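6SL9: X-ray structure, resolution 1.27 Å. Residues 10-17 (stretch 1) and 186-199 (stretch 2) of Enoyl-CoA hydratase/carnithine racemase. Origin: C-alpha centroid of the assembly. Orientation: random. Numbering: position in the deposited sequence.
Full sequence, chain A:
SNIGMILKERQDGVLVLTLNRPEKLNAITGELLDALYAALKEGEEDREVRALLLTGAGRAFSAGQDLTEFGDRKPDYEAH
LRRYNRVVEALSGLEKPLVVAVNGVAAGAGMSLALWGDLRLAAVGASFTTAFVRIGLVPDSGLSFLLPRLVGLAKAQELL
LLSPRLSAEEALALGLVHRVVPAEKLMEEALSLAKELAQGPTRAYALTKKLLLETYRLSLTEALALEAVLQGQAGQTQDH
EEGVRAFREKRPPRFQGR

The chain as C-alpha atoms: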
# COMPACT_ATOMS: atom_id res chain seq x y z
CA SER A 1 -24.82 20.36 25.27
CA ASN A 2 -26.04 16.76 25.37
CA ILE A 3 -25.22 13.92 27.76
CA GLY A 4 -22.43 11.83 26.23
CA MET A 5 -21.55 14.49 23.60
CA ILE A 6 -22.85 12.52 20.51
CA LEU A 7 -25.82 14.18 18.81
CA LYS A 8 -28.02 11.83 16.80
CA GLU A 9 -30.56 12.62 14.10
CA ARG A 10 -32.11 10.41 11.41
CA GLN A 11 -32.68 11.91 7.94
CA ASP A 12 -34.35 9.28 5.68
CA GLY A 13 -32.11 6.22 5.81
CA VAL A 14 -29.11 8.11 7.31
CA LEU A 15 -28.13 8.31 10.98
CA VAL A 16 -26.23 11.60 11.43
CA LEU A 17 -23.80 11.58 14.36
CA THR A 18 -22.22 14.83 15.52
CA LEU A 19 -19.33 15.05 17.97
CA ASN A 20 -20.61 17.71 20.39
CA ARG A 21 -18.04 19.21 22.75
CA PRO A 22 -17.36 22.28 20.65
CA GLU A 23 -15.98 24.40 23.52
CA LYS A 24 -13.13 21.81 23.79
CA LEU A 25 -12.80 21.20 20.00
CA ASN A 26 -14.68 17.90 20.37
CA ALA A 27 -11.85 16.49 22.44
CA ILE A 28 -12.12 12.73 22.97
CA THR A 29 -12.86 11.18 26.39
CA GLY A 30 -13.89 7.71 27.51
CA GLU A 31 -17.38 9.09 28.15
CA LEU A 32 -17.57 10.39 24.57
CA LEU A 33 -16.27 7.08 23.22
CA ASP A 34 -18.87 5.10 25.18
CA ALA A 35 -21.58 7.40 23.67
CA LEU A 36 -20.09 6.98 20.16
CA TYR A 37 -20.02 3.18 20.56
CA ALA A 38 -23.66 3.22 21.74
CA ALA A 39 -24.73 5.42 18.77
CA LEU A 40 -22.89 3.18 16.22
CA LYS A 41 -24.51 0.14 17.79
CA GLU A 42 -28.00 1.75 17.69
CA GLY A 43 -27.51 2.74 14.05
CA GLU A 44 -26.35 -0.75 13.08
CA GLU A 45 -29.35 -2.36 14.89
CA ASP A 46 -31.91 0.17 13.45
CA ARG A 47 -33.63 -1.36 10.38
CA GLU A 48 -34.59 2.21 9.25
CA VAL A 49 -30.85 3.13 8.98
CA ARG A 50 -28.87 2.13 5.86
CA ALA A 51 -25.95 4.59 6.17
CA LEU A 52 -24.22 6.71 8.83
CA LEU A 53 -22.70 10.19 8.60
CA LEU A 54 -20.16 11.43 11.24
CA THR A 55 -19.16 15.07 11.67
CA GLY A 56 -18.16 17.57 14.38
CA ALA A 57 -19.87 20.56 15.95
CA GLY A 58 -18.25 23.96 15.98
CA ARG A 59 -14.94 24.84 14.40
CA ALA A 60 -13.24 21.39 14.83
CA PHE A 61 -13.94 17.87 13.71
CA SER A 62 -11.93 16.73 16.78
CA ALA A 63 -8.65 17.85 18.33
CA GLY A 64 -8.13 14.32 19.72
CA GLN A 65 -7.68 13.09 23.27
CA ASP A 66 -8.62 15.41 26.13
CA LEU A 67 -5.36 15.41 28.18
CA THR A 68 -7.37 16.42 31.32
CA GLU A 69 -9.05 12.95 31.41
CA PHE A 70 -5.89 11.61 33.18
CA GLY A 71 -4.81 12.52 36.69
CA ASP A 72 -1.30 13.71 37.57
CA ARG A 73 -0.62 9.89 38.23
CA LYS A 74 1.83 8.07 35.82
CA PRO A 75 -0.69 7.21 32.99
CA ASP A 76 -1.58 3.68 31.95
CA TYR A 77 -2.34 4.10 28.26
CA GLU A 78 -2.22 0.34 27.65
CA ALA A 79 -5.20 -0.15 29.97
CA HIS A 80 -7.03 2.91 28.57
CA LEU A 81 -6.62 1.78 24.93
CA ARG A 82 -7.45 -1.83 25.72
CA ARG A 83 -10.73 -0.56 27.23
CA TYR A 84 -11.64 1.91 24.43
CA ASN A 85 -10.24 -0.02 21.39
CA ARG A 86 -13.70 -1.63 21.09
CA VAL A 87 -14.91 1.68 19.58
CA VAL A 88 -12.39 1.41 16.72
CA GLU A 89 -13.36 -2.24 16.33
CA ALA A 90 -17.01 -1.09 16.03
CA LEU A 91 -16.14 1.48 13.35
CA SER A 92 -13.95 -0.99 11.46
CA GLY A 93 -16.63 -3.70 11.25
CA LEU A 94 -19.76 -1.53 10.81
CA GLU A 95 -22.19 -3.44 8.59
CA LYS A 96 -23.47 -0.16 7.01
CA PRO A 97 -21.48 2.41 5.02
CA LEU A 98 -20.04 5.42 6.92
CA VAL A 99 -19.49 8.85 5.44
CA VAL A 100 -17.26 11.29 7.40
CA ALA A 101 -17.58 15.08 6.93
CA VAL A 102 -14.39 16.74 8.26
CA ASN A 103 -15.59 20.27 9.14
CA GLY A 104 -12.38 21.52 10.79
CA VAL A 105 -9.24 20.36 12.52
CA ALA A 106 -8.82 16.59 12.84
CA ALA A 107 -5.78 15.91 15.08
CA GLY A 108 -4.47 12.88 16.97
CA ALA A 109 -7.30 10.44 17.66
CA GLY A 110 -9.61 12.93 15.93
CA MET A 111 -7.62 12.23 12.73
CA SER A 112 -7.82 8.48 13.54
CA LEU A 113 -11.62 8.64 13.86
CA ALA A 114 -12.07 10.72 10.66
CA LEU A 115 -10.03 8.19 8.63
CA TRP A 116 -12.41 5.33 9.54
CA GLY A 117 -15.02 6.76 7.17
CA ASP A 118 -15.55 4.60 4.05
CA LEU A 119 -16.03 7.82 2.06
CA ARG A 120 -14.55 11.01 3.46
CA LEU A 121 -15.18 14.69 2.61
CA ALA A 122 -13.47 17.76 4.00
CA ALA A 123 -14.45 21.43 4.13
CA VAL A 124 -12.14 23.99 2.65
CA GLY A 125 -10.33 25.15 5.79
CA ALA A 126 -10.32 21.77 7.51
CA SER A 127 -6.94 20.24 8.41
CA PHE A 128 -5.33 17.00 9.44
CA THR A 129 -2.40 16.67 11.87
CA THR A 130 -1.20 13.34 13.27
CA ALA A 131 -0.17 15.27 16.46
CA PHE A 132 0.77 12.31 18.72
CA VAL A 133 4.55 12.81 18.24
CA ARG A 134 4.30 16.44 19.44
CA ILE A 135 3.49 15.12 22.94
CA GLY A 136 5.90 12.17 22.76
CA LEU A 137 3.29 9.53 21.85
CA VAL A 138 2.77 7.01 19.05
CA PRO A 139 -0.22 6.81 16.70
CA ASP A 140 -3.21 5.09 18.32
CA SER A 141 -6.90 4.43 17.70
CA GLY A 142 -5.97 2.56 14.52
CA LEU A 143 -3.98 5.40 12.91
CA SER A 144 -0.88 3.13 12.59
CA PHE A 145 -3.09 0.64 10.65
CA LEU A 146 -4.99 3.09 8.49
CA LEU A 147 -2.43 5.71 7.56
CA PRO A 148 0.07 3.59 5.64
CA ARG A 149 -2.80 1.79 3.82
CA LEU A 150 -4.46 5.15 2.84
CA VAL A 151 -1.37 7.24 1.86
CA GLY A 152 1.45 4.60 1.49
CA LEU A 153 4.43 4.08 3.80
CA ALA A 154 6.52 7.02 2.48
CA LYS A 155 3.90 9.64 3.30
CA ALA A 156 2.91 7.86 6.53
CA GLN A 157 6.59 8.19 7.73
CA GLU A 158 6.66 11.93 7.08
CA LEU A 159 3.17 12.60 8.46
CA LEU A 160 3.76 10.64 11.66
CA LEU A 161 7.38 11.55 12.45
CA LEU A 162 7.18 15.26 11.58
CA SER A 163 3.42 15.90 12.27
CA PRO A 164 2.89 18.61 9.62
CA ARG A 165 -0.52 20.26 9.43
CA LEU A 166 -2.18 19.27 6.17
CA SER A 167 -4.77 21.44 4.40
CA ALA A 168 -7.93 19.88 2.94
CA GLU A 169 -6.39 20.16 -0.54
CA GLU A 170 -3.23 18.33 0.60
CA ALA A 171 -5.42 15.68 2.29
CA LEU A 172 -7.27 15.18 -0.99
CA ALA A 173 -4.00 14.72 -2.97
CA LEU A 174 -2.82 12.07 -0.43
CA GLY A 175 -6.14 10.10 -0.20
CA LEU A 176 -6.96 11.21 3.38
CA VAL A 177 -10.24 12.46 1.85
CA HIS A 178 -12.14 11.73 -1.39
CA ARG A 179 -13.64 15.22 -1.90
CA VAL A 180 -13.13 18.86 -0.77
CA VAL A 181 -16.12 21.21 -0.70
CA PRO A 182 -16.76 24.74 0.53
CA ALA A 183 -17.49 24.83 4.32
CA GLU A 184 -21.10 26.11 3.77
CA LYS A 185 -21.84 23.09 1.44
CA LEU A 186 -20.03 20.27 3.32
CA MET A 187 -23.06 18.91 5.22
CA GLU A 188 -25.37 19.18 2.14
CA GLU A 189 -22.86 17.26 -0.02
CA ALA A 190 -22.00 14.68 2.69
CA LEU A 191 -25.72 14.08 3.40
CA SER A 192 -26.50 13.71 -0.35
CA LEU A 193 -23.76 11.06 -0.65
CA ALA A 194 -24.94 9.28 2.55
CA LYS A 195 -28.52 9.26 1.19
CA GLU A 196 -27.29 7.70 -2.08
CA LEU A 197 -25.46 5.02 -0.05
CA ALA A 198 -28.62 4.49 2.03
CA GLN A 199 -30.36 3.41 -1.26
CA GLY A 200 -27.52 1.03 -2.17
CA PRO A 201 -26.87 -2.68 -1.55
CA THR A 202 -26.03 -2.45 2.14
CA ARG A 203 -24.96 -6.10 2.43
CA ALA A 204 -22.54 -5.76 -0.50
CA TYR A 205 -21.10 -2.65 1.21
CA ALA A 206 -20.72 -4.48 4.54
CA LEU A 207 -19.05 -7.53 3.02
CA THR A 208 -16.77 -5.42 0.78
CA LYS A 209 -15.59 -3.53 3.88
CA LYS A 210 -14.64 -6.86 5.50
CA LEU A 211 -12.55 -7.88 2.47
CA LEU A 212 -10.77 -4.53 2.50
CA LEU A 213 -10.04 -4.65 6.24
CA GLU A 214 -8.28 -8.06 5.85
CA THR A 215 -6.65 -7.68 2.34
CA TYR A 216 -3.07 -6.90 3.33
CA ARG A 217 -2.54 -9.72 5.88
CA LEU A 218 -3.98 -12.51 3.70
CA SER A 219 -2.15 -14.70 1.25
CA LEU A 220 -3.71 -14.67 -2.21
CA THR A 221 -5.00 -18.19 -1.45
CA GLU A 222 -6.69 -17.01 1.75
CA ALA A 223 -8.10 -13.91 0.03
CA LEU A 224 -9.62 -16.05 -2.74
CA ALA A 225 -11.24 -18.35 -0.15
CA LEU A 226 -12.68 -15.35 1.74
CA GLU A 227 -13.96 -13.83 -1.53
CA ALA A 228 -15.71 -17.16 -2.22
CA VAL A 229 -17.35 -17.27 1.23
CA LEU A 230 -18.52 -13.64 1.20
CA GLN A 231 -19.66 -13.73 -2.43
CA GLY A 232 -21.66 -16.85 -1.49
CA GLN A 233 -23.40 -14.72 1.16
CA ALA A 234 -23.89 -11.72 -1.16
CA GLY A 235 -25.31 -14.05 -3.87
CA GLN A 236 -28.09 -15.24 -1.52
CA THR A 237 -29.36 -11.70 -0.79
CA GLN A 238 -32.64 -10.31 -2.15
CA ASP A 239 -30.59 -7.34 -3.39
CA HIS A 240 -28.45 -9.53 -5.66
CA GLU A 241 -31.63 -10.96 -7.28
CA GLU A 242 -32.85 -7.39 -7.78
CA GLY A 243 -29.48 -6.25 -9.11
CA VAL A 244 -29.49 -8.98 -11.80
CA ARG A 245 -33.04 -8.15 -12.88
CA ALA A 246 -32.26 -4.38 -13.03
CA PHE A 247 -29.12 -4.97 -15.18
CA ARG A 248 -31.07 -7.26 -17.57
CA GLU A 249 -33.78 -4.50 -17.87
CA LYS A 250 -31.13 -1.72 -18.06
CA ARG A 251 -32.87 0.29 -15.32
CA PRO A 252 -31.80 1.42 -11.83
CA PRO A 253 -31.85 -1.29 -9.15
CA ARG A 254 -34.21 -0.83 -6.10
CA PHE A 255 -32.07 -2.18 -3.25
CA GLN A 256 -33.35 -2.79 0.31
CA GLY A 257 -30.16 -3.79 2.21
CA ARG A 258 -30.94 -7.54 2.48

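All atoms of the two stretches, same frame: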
# COMPACT_ATOMS: atom_id res chain seq x y z
N ARG A 10 -31.85 11.23 12.58
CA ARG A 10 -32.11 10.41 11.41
C ARG A 10 -32.73 11.30 10.33
O ARG A 10 -33.68 12.05 10.58
CB ARG A 10 -33.01 9.20 11.68
CG ARG A 10 -33.10 8.27 10.48
CD ARG A 10 -33.66 6.89 10.76
NE ARG A 10 -35.01 6.89 11.32
CZ ARG A 10 -36.14 6.89 10.64
NH1 ARG A 10 -37.28 6.82 11.29
NH2 ARG A 10 -36.15 6.97 9.32
N GLN A 11 -32.15 11.23 9.15
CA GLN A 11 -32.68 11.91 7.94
C GLN A 11 -32.85 10.81 6.90
O GLN A 11 -31.84 10.19 6.48
CB GLN A 11 -31.70 12.98 7.47
CG GLN A 11 -31.40 14.04 8.51
CD GLN A 11 -31.17 15.34 7.79
OE1 GLN A 11 -31.66 15.55 6.69
NE2 GLN A 11 -30.35 16.19 8.38
N ASP A 12 -34.09 10.46 6.55
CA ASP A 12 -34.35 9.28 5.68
C ASP A 12 -33.69 8.05 6.28
O ASP A 12 -34.00 7.61 7.42
CB ASP A 12 -33.68 9.44 4.29
CG ASP A 12 -34.22 10.53 3.37
OD1 ASP A 12 -35.01 11.41 3.84
OD2 ASP A 12 -33.85 10.51 2.17
N GLY A 13 -32.85 7.46 5.47
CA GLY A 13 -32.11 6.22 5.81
C GLY A 13 -30.74 6.48 6.42
O GLY A 13 -29.96 5.53 6.53
N VAL A 14 -30.44 7.72 6.80
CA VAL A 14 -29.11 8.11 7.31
C VAL A 14 -29.21 8.45 8.80
O VAL A 14 -29.99 9.34 9.18
CB VAL A 14 -28.52 9.27 6.50
CG1 VAL A 14 -27.14 9.64 7.05
CG2 VAL A 14 -28.44 8.93 5.03
N LEU A 15 -28.34 7.86 9.60
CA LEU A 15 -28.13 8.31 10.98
C LEU A 15 -26.95 9.30 10.95
O LEU A 15 -25.85 8.88 10.67
CB LEU A 15 -27.91 7.13 11.92
CG LEU A 15 -27.63 7.51 13.36
CD1 LEU A 15 -28.81 8.20 14.01
CD2 LEU A 15 -27.27 6.29 14.18
N VAL A 16 -27.23 10.53 11.35
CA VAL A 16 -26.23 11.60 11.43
C VAL A 16 -25.76 11.70 12.87
O VAL A 16 -26.59 11.97 13.78
CB VAL A 16 -26.79 12.91 10.91
CG1 VAL A 16 -25.67 13.95 10.94
CG2 VAL A 16 -27.35 12.83 9.51
N LEU A 17 -24.48 11.49 13.05
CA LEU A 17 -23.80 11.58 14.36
C LEU A 17 -22.89 12.80 14.38
O LEU A 17 -22.08 12.95 13.47
CB LEU A 17 -22.98 10.32 14.62
CG LEU A 17 -23.79 9.01 14.60
CD1 LEU A 17 -22.91 7.81 14.91
CD2 LEU A 17 -25.00 9.06 15.55
N LEU A 186 -20.56 21.59 2.92
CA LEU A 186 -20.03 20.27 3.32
C LEU A 186 -21.18 19.38 3.78
O LEU A 186 -21.22 18.23 3.32
CB LEU A 186 -18.99 20.45 4.43
CG LEU A 186 -18.53 19.12 5.05
CD1 LEU A 186 -17.77 18.27 4.06
CD2 LEU A 186 -17.67 19.34 6.27
N MET A 187 -22.02 19.82 4.70
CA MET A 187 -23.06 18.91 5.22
C MET A 187 -24.08 18.55 4.13
O MET A 187 -24.47 17.38 4.05
CB MET A 187 -23.72 19.46 6.49
CG MET A 187 -22.77 19.38 7.69
SD MET A 187 -22.23 17.69 8.05
CE MET A 187 -23.81 17.01 8.59
N GLU A 188 -24.44 19.49 3.26
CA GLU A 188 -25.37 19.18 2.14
C GLU A 188 -24.75 18.09 1.26
O GLU A 188 -25.44 17.13 0.90
CB GLU A 188 -25.65 20.48 1.37
CG GLU A 188 -26.68 20.32 0.26
CD GLU A 188 -26.77 21.48 -0.73
OE1 GLU A 188 -27.32 21.28 -1.84
OE2 GLU A 188 -26.30 22.57 -0.38
N GLU A 189 -23.50 18.23 0.90
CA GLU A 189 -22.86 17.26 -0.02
C GLU A 189 -22.69 15.92 0.72
O GLU A 189 -22.89 14.86 0.10
CB GLU A 189 -21.52 17.84 -0.55
CG GLU A 189 -21.70 19.03 -1.45
CD GLU A 189 -20.97 19.11 -2.75
OE1 GLU A 189 -20.89 20.25 -3.27
OE2 GLU A 189 -20.63 18.05 -3.33
N ALA A 190 -22.27 15.94 1.97
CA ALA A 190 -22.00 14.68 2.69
C ALA A 190 -23.33 13.96 2.88
O ALA A 190 -23.40 12.75 2.77
CB ALA A 190 -21.32 14.97 4.02
N LEU A 191 -24.39 14.70 3.21
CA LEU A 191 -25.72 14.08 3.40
C LEU A 191 -26.24 13.51 2.08
O LEU A 191 -26.84 12.45 2.08
CB LEU A 191 -26.71 15.04 4.04
CG LEU A 191 -28.02 14.41 4.41
CD1 LEU A 191 -27.88 13.28 5.43
CD2 LEU A 191 -28.94 15.47 4.97
N SER A 192 -26.06 14.22 0.98
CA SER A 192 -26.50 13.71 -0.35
C SER A 192 -25.81 12.38 -0.61
O SER A 192 -26.46 11.42 -1.07
CB SER A 192 -26.17 14.74 -1.42
OG SER A 192 -26.54 14.24 -2.67
N LEU A 193 -24.49 12.31 -0.38
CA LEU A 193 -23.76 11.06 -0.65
C LEU A 193 -24.26 9.96 0.31
O LEU A 193 -24.51 8.83 -0.11
CB LEU A 193 -22.26 11.31 -0.45
CG LEU A 193 -21.36 10.08 -0.54
CD1 LEU A 193 -21.49 9.43 -1.89
CD2 LEU A 193 -19.91 10.42 -0.27
N ALA A 194 -24.42 10.25 1.59
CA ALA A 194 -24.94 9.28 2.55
C ALA A 194 -26.32 8.79 2.14
O ALA A 194 -26.60 7.60 2.27
CB ALA A 194 -24.90 9.86 3.94
N LYS A 195 -27.18 9.67 1.63
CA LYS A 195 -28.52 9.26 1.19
C LYS A 195 -28.43 8.33 -0.01
O LYS A 195 -29.24 7.42 -0.14
CB LYS A 195 -29.40 10.48 0.95
CG LYS A 195 -29.94 11.11 2.22
CD LYS A 195 -30.79 12.34 1.91
CE LYS A 195 -31.41 12.94 3.15
NZ LYS A 195 -32.39 14.00 2.83
N GLU A 196 -27.49 8.57 -0.91
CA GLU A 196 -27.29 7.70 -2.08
C GLU A 196 -26.85 6.34 -1.56
O GLU A 196 -27.39 5.32 -1.99
CB GLU A 196 -26.23 8.26 -3.02
CG GLU A 196 -26.58 9.51 -3.81
CD GLU A 196 -25.58 9.87 -4.90
OE1 GLU A 196 -24.66 9.05 -5.18
OE2 GLU A 196 -25.76 10.96 -5.51
N LEU A 197 -25.91 6.31 -0.62
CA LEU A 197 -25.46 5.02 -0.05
C LEU A 197 -26.59 4.32 0.67
O LEU A 197 -26.66 3.13 0.65
CB LEU A 197 -24.25 5.23 0.87
CG LEU A 197 -22.98 5.69 0.14
CD1 LEU A 197 -22.00 6.28 1.11
CD2 LEU A 197 -22.33 4.51 -0.61
N ALA A 198 -27.48 5.07 1.30
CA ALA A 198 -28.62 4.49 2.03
C ALA A 198 -29.65 3.88 1.07
O ALA A 198 -30.55 3.19 1.55
CB ALA A 198 -29.27 5.57 2.85
N GLN A 199 -29.52 4.08 -0.25
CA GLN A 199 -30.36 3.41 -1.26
C GLN A 199 -29.61 2.24 -1.88
O GLN A 199 -30.17 1.52 -2.70
CB GLN A 199 -30.76 4.40 -2.37
CG GLN A 199 -31.65 5.53 -1.86
CD GLN A 199 -33.00 5.02 -1.41
OE1 GLN A 199 -33.52 5.40 -0.37
NE2 GLN A 199 -33.59 4.11 -2.18

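The contact is a small, largely apolar packing of one side of a strand and its turn against one face of an α-helix, without a hydrogen bond between the two stretches and with a single long salt bridge at its exposed margin. It buries 389 Å² in total and joins segments at least 171 residues apart in sequence. Strand 14-17 and the helix that begins at L186 run in roughly opposite directions, at 144° between their N-to-C directions, and their axes approach to 9.0 Å. From V14 to V16 the contacts accordingly shift to earlier residues, from A198, A194 and L191 to L191 and M187.

V14 is the centre of the interface. Its CA-to-CB bond points toward the helix, and its t rotamer places CG2 against A194 and A198, 3.8 Å from A194 CB and 4.1 Å from A198 CB. The same V14 CG2 lies 3.6 Å from A194 O and 3.7 Å from K195 N, so the methyl group rests on helix backbone as well as on side chains. V14 CG1 is directed to L191, at 4.1 Å from L191 CD1.

Strand alternation sets the remaining pattern. L15 points away and makes no contact, whereas V16 again faces the helix, with V16 CG2 4.1 Å from L191 CD1 and V16 CG1 4.3 Å from M187 CE. L191 thus lies against both valines through the same methyl group, while M187 extends the apolar patch toward the start of the helix. M187, L191, A194 and A198 recur at intervals of three or four residues, as expected for one helical face.

A type II' turn from Q11 to V14 lies alongside the later part of the helical stretch. It is closed by paired backbone hydrogen bonds, Q11 N to V14 O and V14 N to Q11 O, both 2.9 Å. At G13 the backbones come closest: the CA atoms of G13 and A198 are 5.4 Å apart, and G13 O is 3.7 Å from A198 CB. A CB built on G13 would lie only 3.2 Å from A198 CB, a tight fit that the glycine avoids.

Polar side chains gather on one side of the apolar strip. K195 leaves the helix sideways, but its extended chain brings its end nearer the turn, where K195 NZ forms the long salt bridge with D12 OD1 at 3.8 Å. The aliphatic part of K195 also packs on V14, with K195 CG 3.9 Å from V14 CG2. Q11 OE1 approaches L191 CD2 to 3.2 Å, a close contact without hydrogen-bonding character.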